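Long-range contacts in putative immunoglobulin-blocking virulence protein (Mycoplasma mycoides subsp. capri, PDB 7ADK), which probably binds and blocks host immunoglobulins as a virulence factor of the mycoplasma: residues Gly145-Val150 / Pro596-Gly601; Tyr249-Asp254 / Ser317-Glu322; Ser415-Asp420 / Asp442-Thr447. All coordinates share one frame; numbering follows the deposited sequence.

Contact 1: Gly145-Val150 / Pro596-Gly601; sequences GPPGFV and PDKKLG
Phe149 and Asp597 form the centre of this meeting of two loops, their CA atoms only 4.6 Å apart. The aromatic ring presents its edge, not a face: Asp597 O lies close to the ring plane, 3.6 Å from Phe149 CD1, and Leu600 CD2 approaches the same rim 4.3 Å from Phe149 CE1. A chi1 of 172° sets Phe149 CG anti to the backbone N, beside the carbonyl carbon. The Asp597 methylene rests against backbone and side-chain atoms of the first loop, with Asp597 CB 3.9 Å from Pro147 O and 4.1 Å from Phe149 CB. At the exposed margin Pro147 CB meets Lys598 CB at 4.3 Å. The segments bury 248 Å² and are joined by van der Waals packing alone, as no polar pair between them qualifies as a hydrogen bond.

Of the Asp597 side chain, CB meets the first loop, while the carboxylate is held in the second shell by three donors: OD1 accepts from Asn582 ND2 and from the backbone N of Asn169, and OD2 from that of His170. This grip fixes the rotation of the side chain. The inverse gamma turn centred on Lys599, closed by a weak bond from Leu600 N to Lys598 O (3.1 Å), leads the second loop round to Leu600, whose own carbonyl O accepts from Arg636 NH1.

In the fold, the loop between strand 138-144 and helix 153-157 is thereby laid at the surface against the long connection from helix 567-579 to strand 608-610.

Contact 2: Tyr249-Asp254 / Ser317-Glu322; sequences YKKMLD and SAFINE
Lys251 and Ile320 lose the most surface here, and they do so by different means. Lys251 points its CB toward the second segment, 3.7 Å from Ile320 O, and the extended chain beyond CG then passes obliquely by the Phe319 ring, with Lys251 CD 3.8 Å from Phe319 CE2. The ammonium follows, Lys251 NZ standing near Phe319 CE2 and CZ. From the opposite segment, Glu322 bends at chi2 (75°) and returns toward the helix, its OE2 3.6 Å from Lys251 CB. The two charges do not pair, Lys251 NZ and Glu322 OE2 being 5.4 Å apart, although their opposite signs probably favour the approach.

Helix 249-253 and strand 318-320 run in almost the same direction, 4° apart, with a closest axial approach of 6.8 Å. Within this chain that strand is an outermost member of a three-stranded antiparallel sheet, hydrogen-bonded to strand 326-332 through Phe319 and Asp327. Helix 247-253 packs beside it, and Arg248 ties the two elements by bonding to the backbone of Ile320 and, through NE, to Ala318 O.

Ile320, buried, splits its contacts between its two branches. CG2 sits 3.7 Å from Met252 CB. The other branch ends in CD1, which approaches the Tyr249 ring obliquely, 4.1 Å from Tyr249 CD1. Met252 is folded at chi2 and chi3, and its methyl CE comes 3.4 Å from Glu322 O. Beyond the segments, Tyr249 OH bonds to Leu205 O and Asn208 ND2, which holds the ring, while Val258 and Ile259 lie against Met252.

Contact 3: Ser415-Asp420 / Asp442-Thr447; sequences SGLVLD and DGEQIT
Leu417 carries CG anti to its backbone N (chi1 -172°), and Ile446, which it touches, carries CG1 anti to its carbonyl carbon. The two branched side chains cross obliquely, with Leu417 CD2 3.7 Å from Ile446 CD1. Ile446 CG2, anti to the backbone N, goes instead to the strand backbone: it lies 3.7 Å from Leu417 O and 4.0 Å from Leu419 CB. One isoleucine thus touches two leucines two residues apart, Leu417 and Leu419.

Glu444 crosses Leu417 at about a right angle and brings its carboxylate against Leu417 CD2, with Glu444 OE2 at 3.4 Å. The polar atoms of this group are provided for: OE2 bonds to Tyr384 OH, and Glu444 OE1 accepts from Gln445 N through its anti lone pair (3.1 Å), which together limit rotation of the carboxylate.

The single hydrogen bond between the segments runs from Thr447 N to Leu417 O, 2.8 Å long with an N-H...O angle of 148°. Next to it Thr447 OG1 packs on Gly416 CA at 3.5 Å. The touching parts are still 101° apart in direction, evidence that the second segment arrives crosswise; the parallel pairing follows immediately, as Leu419 bonds to the backbones of Ser448 and Arg450.

Upstream, Gly443 ends helix 426-442 in a Schellman motif, with positive phi. Strand 415-422, that helix and the parallel neighbouring strand 448-454 make up a beta-alpha-beta crossover, and the contact lies where the helix hands over to its second strand.

From the N terminus, the chain enters contact 1 at Gly145-Val150, but its partner comes 446 residues later, so this contact, joining the loop after strand 138-144 to the loop before strand 608-610, closes a loop that contains both of the others. Inside it, contact 2 closes first, joining helix 247-253 to the edge of a small antiparallel sheet. Contact 3 opens only after that, spanning one helix between two parallel strands of a mixed sheet; contacts 2 and 3 stand in series and do not cross. They lie on opposite sides of the chain's centre, their centres about 59 Å apart. Contact 1 is about 40 Å and 38 Å from them, centre to centre.

Contact 1: Gly145-Val150 / Pro596-Gly601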
ATOM      1  N   GLY A 145     -22.394  -7.798 -46.118  1.00 91.61           N
ATOM      2  CA  GLY A 145     -22.541  -8.745 -45.010  1.00 91.61           C
ATOM      3  C   GLY A 145     -21.220  -8.955 -44.260  1.00 91.61           C
ATOM      4  O   GLY A 145     -20.157  -8.906 -44.886  1.00 91.61           O
ATOM      5  N   PRO A 146     -21.241  -9.221 -42.943  1.00 87.27           N
ATOM      6  CA  PRO A 146     -20.022  -9.402 -42.165  1.00 87.27           C
ATOM      7  C   PRO A 146     -19.344 -10.746 -42.491  1.00 87.27           C
ATOM      8  O   PRO A 146     -20.010 -11.785 -42.443  1.00 87.27           O
ATOM      9  CB  PRO A 146     -20.458  -9.313 -40.707  1.00 87.27           C
ATOM     10  CG  PRO A 146     -21.903  -9.793 -40.725  1.00 87.27           C
ATOM     11  CD  PRO A 146     -22.411  -9.364 -42.094  1.00 87.27           C
ATOM     12  N   PRO A 147     -18.035 -10.771 -42.802  1.00 85.03           N
ATOM     13  CA  PRO A 147     -17.285 -12.006 -43.026  1.00 85.03           C
ATOM     14  C   PRO A 147     -17.428 -13.005 -41.877  1.00 85.03           C
ATOM     15  O   PRO A 147     -17.280 -12.660 -40.711  1.00 85.03           O
ATOM     16  CB  PRO A 147     -15.829 -11.580 -43.215  1.00 85.03           C
ATOM     17  CG  PRO A 147     -15.942 -10.151 -43.738  1.00 85.03           C
ATOM     18  CD  PRO A 147     -17.189  -9.617 -43.053  1.00 85.03           C
ATOM     19  N   GLY A 148     -17.698 -14.261 -42.197  1.00 81.21           N
ATOM     20  CA  GLY A 148     -17.796 -15.341 -41.216  1.00 81.21           C
ATOM     21  C   GLY A 148     -16.456 -15.676 -40.560  1.00 81.21           C
ATOM     22  O   GLY A 148     -15.410 -15.636 -41.211  1.00 81.21           O
ATOM     23  N   PHE A 149     -16.476 -16.057 -39.283  1.00 78.30           N
ATOM     24  CA  PHE A 149     -15.304 -16.607 -38.604  1.00 78.30           C
ATOM     25  C   PHE A 149     -14.908 -17.954 -39.225  1.00 78.30           C
ATOM     26  O   PHE A 149     -15.660 -18.932 -39.152  1.00 78.30           O
ATOM     27  CB  PHE A 149     -15.556 -16.748 -37.104  1.00 78.30           C
ATOM     28  CG  PHE A 149     -14.458 -17.483 -36.371  1.00 78.30           C
ATOM     29  CD1 PHE A 149     -13.212 -16.872 -36.164  1.00 78.30           C
ATOM     30  CD2 PHE A 149     -14.681 -18.782 -35.882  1.00 78.30           C
ATOM     31  CE1 PHE A 149     -12.211 -17.545 -35.449  1.00 78.30           C
ATOM     32  CE2 PHE A 149     -13.674 -19.461 -35.180  1.00 78.30           C
ATOM     33  CZ  PHE A 149     -12.437 -18.843 -34.965  1.00 78.30           C
ATOM     34  N   VAL A 150     -13.728 -18.008 -39.840  1.00 83.41           N
ATOM     35  CA  VAL A 150     -13.223 -19.229 -40.468  1.00 83.41           C
ATOM     36  C   VAL A 150     -12.531 -20.106 -39.424  1.00 83.41           C
ATOM     37  O   VAL A 150     -11.370 -19.889 -39.078  1.00 83.41           O
ATOM     38  CB  VAL A 150     -12.288 -18.899 -41.649  1.00 83.41           C
ATOM     39  CG1 VAL A 150     -11.798 -20.159 -42.359  1.00 83.41           C
ATOM     40  CG2 VAL A 150     -12.996 -18.044 -42.686  1.00 83.41           C
ATOM     41  N   PRO A 596     -13.232  -8.471 -36.009  1.00 68.26           N
ATOM     42  CA  PRO A 596     -12.729  -9.488 -35.064  1.00 68.26           C
ATOM     43  C   PRO A 596     -12.742 -10.944 -35.512  1.00 68.26           C
ATOM     44  O   PRO A 596     -11.980 -11.758 -35.005  1.00 68.26           O
ATOM     45  CB  PRO A 596     -13.575  -9.357 -33.799  1.00 68.26           C
ATOM     46  CG  PRO A 596     -14.038  -7.914 -33.868  1.00 68.26           C
ATOM     47  CD  PRO A 596     -14.225  -7.644 -35.348  1.00 68.26           C
ATOM     48  N   ASP A 597     -13.624 -11.268 -36.443  1.00 72.46           N
ATOM     49  CA  ASP A 597     -13.849 -12.605 -36.972  1.00 72.46           C
ATOM     50  C   ASP A 597     -12.936 -12.958 -38.158  1.00 72.46           C
ATOM     51  O   ASP A 597     -12.644 -14.130 -38.381  1.00 72.46           O
ATOM     52  CB  ASP A 597     -15.324 -12.688 -37.375  1.00 72.46           C
ATOM     53  CG  ASP A 597     -16.256 -12.290 -36.227  1.00 72.46           C
ATOM     54  OD1 ASP A 597     -16.340 -13.047 -35.238  1.00 72.46           O
ATOM     55  OD2 ASP A 597     -16.898 -11.226 -36.319  1.00 72.46           O
ATOM     56  N   LYS A 598     -12.479 -11.957 -38.920  1.00 72.05           N
ATOM     57  CA  LYS A 598     -11.605 -12.124 -40.093  1.00 72.05           C
ATOM     58  C   LYS A 598     -10.142 -11.912 -39.729  1.00 72.05           C
ATOM     59  O   LYS A 598      -9.351 -12.852 -39.742  1.00 72.05           O
ATOM     60  CB  LYS A 598     -12.055 -11.209 -41.250  1.00 72.05           C
ATOM     61  CG  LYS A 598     -11.212 -11.395 -42.520  1.00 72.05           C
ATOM     62  CD  LYS A 598     -11.668 -10.489 -43.660  1.00 72.05           C
ATOM     63  CE  LYS A 598     -10.806 -10.657 -44.905  1.00 72.05           C
ATOM     64  NZ  LYS A 598     -11.257  -9.829 -46.022  1.00 72.05           N
ATOM     65  N   LYS A 599      -9.773 -10.667 -39.418  1.00 69.99           N
ATOM     66  CA  LYS A 599      -8.389 -10.251 -39.157  1.00 69.99           C
ATOM     67  C   LYS A 599      -8.059 -10.406 -37.678  1.00 69.99           C
ATOM     68  O   LYS A 599      -7.892  -9.426 -36.963  1.00 69.99           O
ATOM     69  CB  LYS A 599      -8.150  -8.813 -39.648  1.00 69.99           C
ATOM     70  CG  LYS A 599      -8.262  -8.642 -41.160  1.00 69.99           C
ATOM     71  CD  LYS A 599      -7.896  -7.214 -41.544  1.00 69.99           C
ATOM     72  CE  LYS A 599      -8.038  -6.966 -43.042  1.00 69.99           C
ATOM     73  NZ  LYS A 599      -8.409  -5.568 -43.323  1.00 69.99           N
ATOM     74  N   LEU A 600      -7.931 -11.640 -37.207  1.00 67.27           N
ATOM     75  CA  LEU A 600      -7.596 -11.970 -35.818  1.00 67.27           C
ATOM     76  C   LEU A 600      -6.358 -11.201 -35.323  1.00 67.27           C
ATOM     77  O   LEU A 600      -6.329 -10.779 -34.171  1.00 67.27           O
ATOM     78  CB  LEU A 600      -7.398 -13.486 -35.691  1.00 67.27           C
ATOM     79  CG  LEU A 600      -8.666 -14.309 -35.488  1.00 67.27           C
ATOM     80  CD1 LEU A 600      -9.779 -14.040 -36.472  1.00 67.27           C
ATOM     81  CD2 LEU A 600      -8.322 -15.772 -35.608  1.00 67.27           C
ATOM     82  N   GLY A 601      -5.388 -10.938 -36.193  1.00 68.80           N
ATOM     83  CA  GLY A 601      -4.197 -10.144 -35.916  1.00 68.80           C
ATOM     84  C   GLY A 601      -4.410  -8.707 -35.426  1.00 68.80           C
ATOM     85  O   GLY A 601      -3.672  -8.264 -34.551  1.00 68.80           O
TER

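Contact 2: Tyr249-Asp254 / Ser317-Glu322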
ATOM      1  N   TYR A 249     -19.671  26.188 -28.141  1.00 74.23           N
ATOM      2  CA  TYR A 249     -19.840  27.482 -28.801  1.00 74.23           C
ATOM      3  C   TYR A 249     -18.523  28.255 -28.936  1.00 74.23           C
ATOM      4  O   TYR A 249     -18.383  29.042 -29.861  1.00 74.23           O
ATOM      5  CB  TYR A 249     -20.867  28.314 -28.025  1.00 74.23           C
ATOM      6  CG  TYR A 249     -22.100  27.566 -27.562  1.00 74.23           C
ATOM      7  CD1 TYR A 249     -23.223  27.435 -28.397  1.00 74.23           C
ATOM      8  CD2 TYR A 249     -22.100  26.972 -26.290  1.00 74.23           C
ATOM      9  CE1 TYR A 249     -24.329  26.679 -27.968  1.00 74.23           C
ATOM     10  CE2 TYR A 249     -23.205  26.226 -25.856  1.00 74.23           C
ATOM     11  CZ  TYR A 249     -24.313  26.060 -26.703  1.00 74.23           C
ATOM     12  OH  TYR A 249     -25.357  25.312 -26.287  1.00 74.23           O
ATOM     13  N   LYS A 250     -17.551  28.045 -28.035  1.00 80.33           N
ATOM     14  CA  LYS A 250     -16.395  28.931 -27.774  1.00 80.33           C
ATOM     15  C   LYS A 250     -15.563  29.293 -29.007  1.00 80.33           C
ATOM     16  O   LYS A 250     -15.209  30.450 -29.187  1.00 80.33           O
ATOM     17  CB  LYS A 250     -15.506  28.309 -26.689  1.00 80.33           C
ATOM     18  CG  LYS A 250     -14.508  29.282 -26.102  1.00 80.33           C
ATOM     19  CD  LYS A 250     -13.420  28.703 -25.277  1.00 80.33           C
ATOM     20  CE  LYS A 250     -12.471  29.718 -24.648  1.00 80.33           C
ATOM     21  NZ  LYS A 250     -11.518  30.300 -25.606  1.00 80.33           N
ATOM     22  N   LYS A 251     -15.334  28.334 -29.905  1.00 84.22           N
ATOM     23  CA  LYS A 251     -14.628  28.526 -31.189  1.00 84.22           C
ATOM     24  C   LYS A 251     -15.302  29.536 -32.130  1.00 84.22           C
ATOM     25  O   LYS A 251     -14.613  30.200 -32.888  1.00 84.22           O
ATOM     26  CB  LYS A 251     -14.468  27.166 -31.890  1.00 84.22           C
ATOM     27  CG  LYS A 251     -13.574  26.192 -31.107  1.00 84.22           C
ATOM     28  CD  LYS A 251     -13.349  24.888 -31.877  1.00 84.22           C
ATOM     29  CE  LYS A 251     -12.553  23.907 -31.019  1.00 84.22           C
ATOM     30  NZ  LYS A 251     -12.234  22.645 -31.730  1.00 84.22           N
ATOM     31  N   MET A 252     -16.624  29.675 -32.057  1.00 89.35           N
ATOM     32  CA  MET A 252     -17.403  30.767 -32.657  1.00 89.35           C
ATOM     33  C   MET A 252     -17.475  32.000 -31.739  1.00 89.35           C
ATOM     34  O   MET A 252     -17.367  33.128 -32.199  1.00 89.35           O
ATOM     35  CB  MET A 252     -18.791  30.213 -33.025  1.00 89.35           C
ATOM     36  CG  MET A 252     -19.865  31.251 -33.369  1.00 89.35           C
ATOM     37  SD  MET A 252     -19.448  32.474 -34.625  1.00 89.35           S
ATOM     38  CE  MET A 252     -19.122  31.417 -36.034  1.00 89.35           C
ATOM     39  N   LEU A 253     -17.645  31.778 -30.436  1.00 87.10           N
ATOM     40  CA  LEU A 253     -17.948  32.782 -29.411  1.00 87.10           C
ATOM     41  C   LEU A 253     -16.819  33.799 -29.215  1.00 87.10           C
ATOM     42  O   LEU A 253     -17.088  34.968 -28.973  1.00 87.10           O
ATOM     43  CB  LEU A 253     -18.234  32.020 -28.104  1.00 87.10           C
ATOM     44  CG  LEU A 253     -19.412  32.508 -27.271  1.00 87.10           C
ATOM     45  CD1 LEU A 253     -20.709  32.368 -28.050  1.00 87.10           C
ATOM     46  CD2 LEU A 253     -19.517  31.656 -26.004  1.00 87.10           C
ATOM     47  N   ASP A 254     -15.563  33.369 -29.334  1.00 91.82           N
ATOM     48  CA  ASP A 254     -14.417  34.277 -29.434  1.00 91.82           C
ATOM     49  C   ASP A 254     -14.471  35.005 -30.783  1.00 91.82           C
ATOM     50  O   ASP A 254     -14.323  34.369 -31.824  1.00 91.82           O
ATOM     51  CB  ASP A 254     -13.105  33.505 -29.265  1.00 91.82           C
ATOM     52  CG  ASP A 254     -12.916  32.920 -27.869  1.00 91.82           C
ATOM     53  OD1 ASP A 254     -13.415  33.497 -26.881  1.00 91.82           O
ATOM     54  OD2 ASP A 254     -12.193  31.908 -27.746  1.00 91.82           O
ATOM     55  N   SER A 317     -22.043  15.469 -29.065  1.00 74.49           N
ATOM     56  CA  SER A 317     -20.668  15.748 -29.502  1.00 74.49           C
ATOM     57  C   SER A 317     -20.556  16.938 -30.460  1.00 74.49           C
ATOM     58  O   SER A 317     -19.453  17.301 -30.854  1.00 74.49           O
ATOM     59  CB  SER A 317     -20.102  14.510 -30.193  1.00 74.49           C
ATOM     60  OG  SER A 317     -20.170  13.387 -29.342  1.00 74.49           O
ATOM     61  N   ALA A 318     -21.683  17.505 -30.894  1.00 73.63           N
ATOM     62  CA  ALA A 318     -21.731  18.600 -31.851  1.00 73.63           C
ATOM     63  C   ALA A 318     -21.178  19.901 -31.270  1.00 73.63           C
ATOM     64  O   ALA A 318     -21.586  20.308 -30.184  1.00 73.63           O
ATOM     65  CB  ALA A 318     -23.173  18.786 -32.315  1.00 73.63           C
ATOM     66  N   PHE A 319     -20.343  20.601 -32.029  1.00 79.27           N
ATOM     67  CA  PHE A 319     -19.874  21.955 -31.741  1.00 79.27           C
ATOM     68  C   PHE A 319     -19.961  22.829 -32.994  1.00 79.27           C
ATOM     69  O   PHE A 319     -20.132  22.340 -34.102  1.00 79.27           O
ATOM     70  CB  PHE A 319     -18.462  21.932 -31.128  1.00 79.27           C
ATOM     71  CG  PHE A 319     -17.315  21.596 -32.063  1.00 79.27           C
ATOM     72  CD1 PHE A 319     -16.916  20.262 -32.215  1.00 79.27           C
ATOM     73  CD2 PHE A 319     -16.621  22.610 -32.746  1.00 79.27           C
ATOM     74  CE1 PHE A 319     -15.829  19.947 -33.046  1.00 79.27           C
ATOM     75  CE2 PHE A 319     -15.542  22.292 -33.586  1.00 79.27           C
ATOM     76  CZ  PHE A 319     -15.143  20.959 -33.731  1.00 79.27           C
ATOM     77  N   ILE A 320     -19.867  24.137 -32.827  1.00 80.41           N
ATOM     78  CA  ILE A 320     -19.838  25.114 -33.921  1.00 80.41           C
ATOM     79  C   ILE A 320     -18.388  25.572 -34.082  1.00 80.41           C
ATOM     80  O   ILE A 320     -17.798  26.032 -33.105  1.00 80.41           O
ATOM     81  CB  ILE A 320     -20.758  26.301 -33.551  1.00 80.41           C
ATOM     82  CG1 ILE A 320     -22.228  25.871 -33.367  1.00 80.41           C
ATOM     83  CG2 ILE A 320     -20.686  27.423 -34.588  1.00 80.41           C
ATOM     84  CD1 ILE A 320     -22.988  26.756 -32.401  1.00 80.41           C
ATOM     85  N   ASN A 321     -17.783  25.458 -35.261  1.00 84.90           N
ATOM     86  CA  ASN A 321     -16.420  25.968 -35.457  1.00 84.90           C
ATOM     87  C   ASN A 321     -16.423  27.446 -35.886  1.00 84.90           C
ATOM     88  O   ASN A 321     -17.464  28.088 -36.004  1.00 84.90           O
ATOM     89  CB  ASN A 321     -15.592  25.031 -36.357  1.00 84.90           C
ATOM     90  CG  ASN A 321     -15.841  25.117 -37.848  1.00 84.90           C
ATOM     91  OD1 ASN A 321     -15.898  26.177 -38.436  1.00 84.90           O
ATOM     92  ND2 ASN A 321     -15.910  23.996 -38.516  1.00 84.90           N
ATOM     93  N   GLU A 322     -15.237  27.989 -36.130  1.00 89.30           N
ATOM     94  CA  GLU A 322     -14.970  29.398 -36.433  1.00 89.30           C
ATOM     95  C   GLU A 322     -15.791  29.963 -37.600  1.00 89.30           C
ATOM     96  O   GLU A 322     -16.151  31.132 -37.580  1.00 89.30           O
ATOM     97  CB  GLU A 322     -13.477  29.580 -36.767  1.00 89.30           C
ATOM     98  CG  GLU A 322     -12.490  29.247 -35.637  1.00 89.30           C
ATOM     99  CD  GLU A 322     -12.274  27.750 -35.360  1.00 89.30           C
ATOM    100  OE1 GLU A 322     -12.620  26.900 -36.206  1.00 89.30           O
ATOM    101  OE2 GLU A 322     -11.746  27.404 -34.283  1.00 89.30           O
TER

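Contact 3: Ser415-Asp420 / Asp442-Thr447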
ATOM      1  N   SER A 415     -37.359 -21.926 -14.584  1.00 78.40           N
ATOM      2  CA  SER A 415     -37.006 -21.753 -13.175  1.00 78.40           C
ATOM      3  C   SER A 415     -35.755 -22.551 -12.809  1.00 78.40           C
ATOM      4  O   SER A 415     -35.515 -23.621 -13.367  1.00 78.40           O
ATOM      5  CB  SER A 415     -38.175 -22.154 -12.276  1.00 78.40           C
ATOM      6  OG  SER A 415     -38.507 -23.511 -12.433  1.00 78.40           O
ATOM      7  N   GLY A 416     -34.965 -22.059 -11.859  1.00 74.37           N
ATOM      8  CA  GLY A 416     -33.716 -22.685 -11.453  1.00 74.37           C
ATOM      9  C   GLY A 416     -33.408 -22.505  -9.979  1.00 74.37           C
ATOM     10  O   GLY A 416     -33.578 -21.424  -9.421  1.00 74.37           O
ATOM     11  N   LEU A 417     -32.958 -23.582  -9.348  1.00 73.09           N
ATOM     12  CA  LEU A 417     -32.415 -23.588  -7.999  1.00 73.09           C
ATOM     13  C   LEU A 417     -30.955 -23.129  -8.026  1.00 73.09           C
ATOM     14  O   LEU A 417     -30.161 -23.580  -8.846  1.00 73.09           O
ATOM     15  CB  LEU A 417     -32.599 -24.994  -7.421  1.00 73.09           C
ATOM     16  CG  LEU A 417     -32.261 -25.172  -5.940  1.00 73.09           C
ATOM     17  CD1 LEU A 417     -33.098 -24.287  -5.035  1.00 73.09           C
ATOM     18  CD2 LEU A 417     -32.528 -26.615  -5.564  1.00 73.09           C
ATOM     19  N   VAL A 418     -30.590 -22.229  -7.124  1.00 70.84           N
ATOM     20  CA  VAL A 418     -29.277 -21.596  -7.025  1.00 70.84           C
ATOM     21  C   VAL A 418     -28.704 -21.847  -5.637  1.00 70.84           C
ATOM     22  O   VAL A 418     -29.394 -21.622  -4.648  1.00 70.84           O
ATOM     23  CB  VAL A 418     -29.382 -20.091  -7.341  1.00 70.84           C
ATOM     24  CG1 VAL A 418     -28.036 -19.373  -7.225  1.00 70.84           C
ATOM     25  CG2 VAL A 418     -29.971 -19.875  -8.738  1.00 70.84           C
ATOM     26  N   LEU A 419     -27.461 -22.319  -5.555  1.00 72.07           N
ATOM     27  CA  LEU A 419     -26.736 -22.556  -4.313  1.00 72.07           C
ATOM     28  C   LEU A 419     -25.677 -21.464  -4.112  1.00 72.07           C
ATOM     29  O   LEU A 419     -24.796 -21.289  -4.949  1.00 72.07           O
ATOM     30  CB  LEU A 419     -26.161 -23.978  -4.368  1.00 72.07           C
ATOM     31  CG  LEU A 419     -25.255 -24.398  -3.204  1.00 72.07           C
ATOM     32  CD1 LEU A 419     -25.867 -24.111  -1.841  1.00 72.07           C
ATOM     33  CD2 LEU A 419     -24.980 -25.878  -3.274  1.00 72.07           C
ATOM     34  N   ASP A 420     -25.772 -20.762  -2.984  1.00 75.59           N
ATOM     35  CA  ASP A 420     -24.916 -19.672  -2.506  1.00 75.59           C
ATOM     36  C   ASP A 420     -24.056 -20.202  -1.346  1.00 75.59           C
ATOM     37  O   ASP A 420     -24.572 -20.626  -0.312  1.00 75.59           O
ATOM     38  CB  ASP A 420     -25.852 -18.492  -2.155  1.00 75.59           C
ATOM     39  CG  ASP A 420     -25.363 -17.376  -1.211  1.00 75.59           C
ATOM     40  OD1 ASP A 420     -24.178 -17.333  -0.823  1.00 75.59           O
ATOM     41  OD2 ASP A 420     -26.185 -16.492  -0.876  1.00 75.59           O
ATOM     42  N   ASP A 442     -28.558 -37.263  -3.881  1.00 87.80           N
ATOM     43  CA  ASP A 442     -30.003 -37.055  -3.728  1.00 87.80           C
ATOM     44  C   ASP A 442     -30.703 -36.631  -5.035  1.00 87.80           C
ATOM     45  O   ASP A 442     -31.920 -36.691  -5.138  1.00 87.80           O
ATOM     46  CB  ASP A 442     -30.258 -36.049  -2.600  1.00 87.80           C
ATOM     47  CG  ASP A 442     -29.838 -36.561  -1.218  1.00 87.80           C
ATOM     48  OD1 ASP A 442     -29.686 -37.788  -1.027  1.00 87.80           O
ATOM     49  OD2 ASP A 442     -29.729 -35.729  -0.294  1.00 87.80           O
ATOM     50  N   GLY A 443     -29.951 -36.244  -6.061  1.00 88.12           N
ATOM     51  CA  GLY A 443     -30.467 -35.925  -7.389  1.00 88.12           C
ATOM     52  C   GLY A 443     -31.227 -34.608  -7.478  1.00 88.12           C
ATOM     53  O   GLY A 443     -31.934 -34.381  -8.449  1.00 88.12           O
ATOM     54  N   GLU A 444     -31.055 -33.705  -6.517  1.00 85.99           N
ATOM     55  CA  GLU A 444     -31.521 -32.322  -6.631  1.00 85.99           C
ATOM     56  C   GLU A 444     -30.607 -31.526  -7.580  1.00 85.99           C
ATOM     57  O   GLU A 444     -29.386 -31.577  -7.475  1.00 85.99           O
ATOM     58  CB  GLU A 444     -31.632 -31.710  -5.227  1.00 85.99           C
ATOM     59  CG  GLU A 444     -32.059 -30.241  -5.169  1.00 85.99           C
ATOM     60  CD  GLU A 444     -33.482 -29.984  -5.684  1.00 85.99           C
ATOM     61  OE1 GLU A 444     -33.768 -30.263  -6.867  1.00 85.99           O
ATOM     62  OE2 GLU A 444     -34.318 -29.480  -4.902  1.00 85.99           O
ATOM     63  N   GLN A 445     -31.177 -30.817  -8.557  1.00 81.49           N
ATOM     64  CA  GLN A 445     -30.442 -30.198  -9.672  1.00 81.49           C
ATOM     65  C   GLN A 445     -30.220 -28.712  -9.399  1.00 81.49           C
ATOM     66  O   GLN A 445     -31.171 -27.985  -9.134  1.00 81.49           O
ATOM     67  CB  GLN A 445     -31.223 -30.436 -10.977  1.00 81.49           C
ATOM     68  CG  GLN A 445     -30.613 -29.845 -12.263  1.00 81.49           C
ATOM     69  CD  GLN A 445     -29.412 -30.598 -12.827  1.00 81.49           C
ATOM     70  OE1 GLN A 445     -28.812 -31.453 -12.195  1.00 81.49           O
ATOM     71  NE2 GLN A 445     -28.992 -30.298 -14.031  1.00 81.49           N
ATOM     72  N   ILE A 446     -28.980 -28.236  -9.490  1.00 73.53           N
ATOM     73  CA  ILE A 446     -28.620 -26.825  -9.280  1.00 73.53           C
ATOM     74  C   ILE A 446     -28.308 -26.160 -10.627  1.00 73.53           C
ATOM     75  O   ILE A 446     -27.464 -26.634 -11.381  1.00 73.53           O
ATOM     76  CB  ILE A 446     -27.443 -26.718  -8.286  1.00 73.53           C
ATOM     77  CG1 ILE A 446     -27.696 -27.405  -6.929  1.00 73.53           C
ATOM     78  CG2 ILE A 446     -27.014 -25.270  -8.066  1.00 73.53           C
ATOM     79  CD1 ILE A 446     -28.887 -26.899  -6.142  1.00 73.53           C
ATOM     80  N   THR A 447     -28.972 -25.049 -10.936  1.00 71.25           N
ATOM     81  CA  THR A 447     -28.732 -24.258 -12.155  1.00 71.25           C
ATOM     82  C   THR A 447     -27.546 -23.307 -11.984  1.00 71.25           C
ATOM     83  O   THR A 447     -26.796 -23.082 -12.919  1.00 71.25           O
ATOM     84  CB  THR A 447     -30.003 -23.494 -12.554  1.00 71.25           C
ATOM     85  OG1 THR A 447     -31.015 -24.420 -12.865  1.00 71.25           O
ATOM     86  CG2 THR A 447     -29.865 -22.618 -13.786  1.00 71.25           C
TER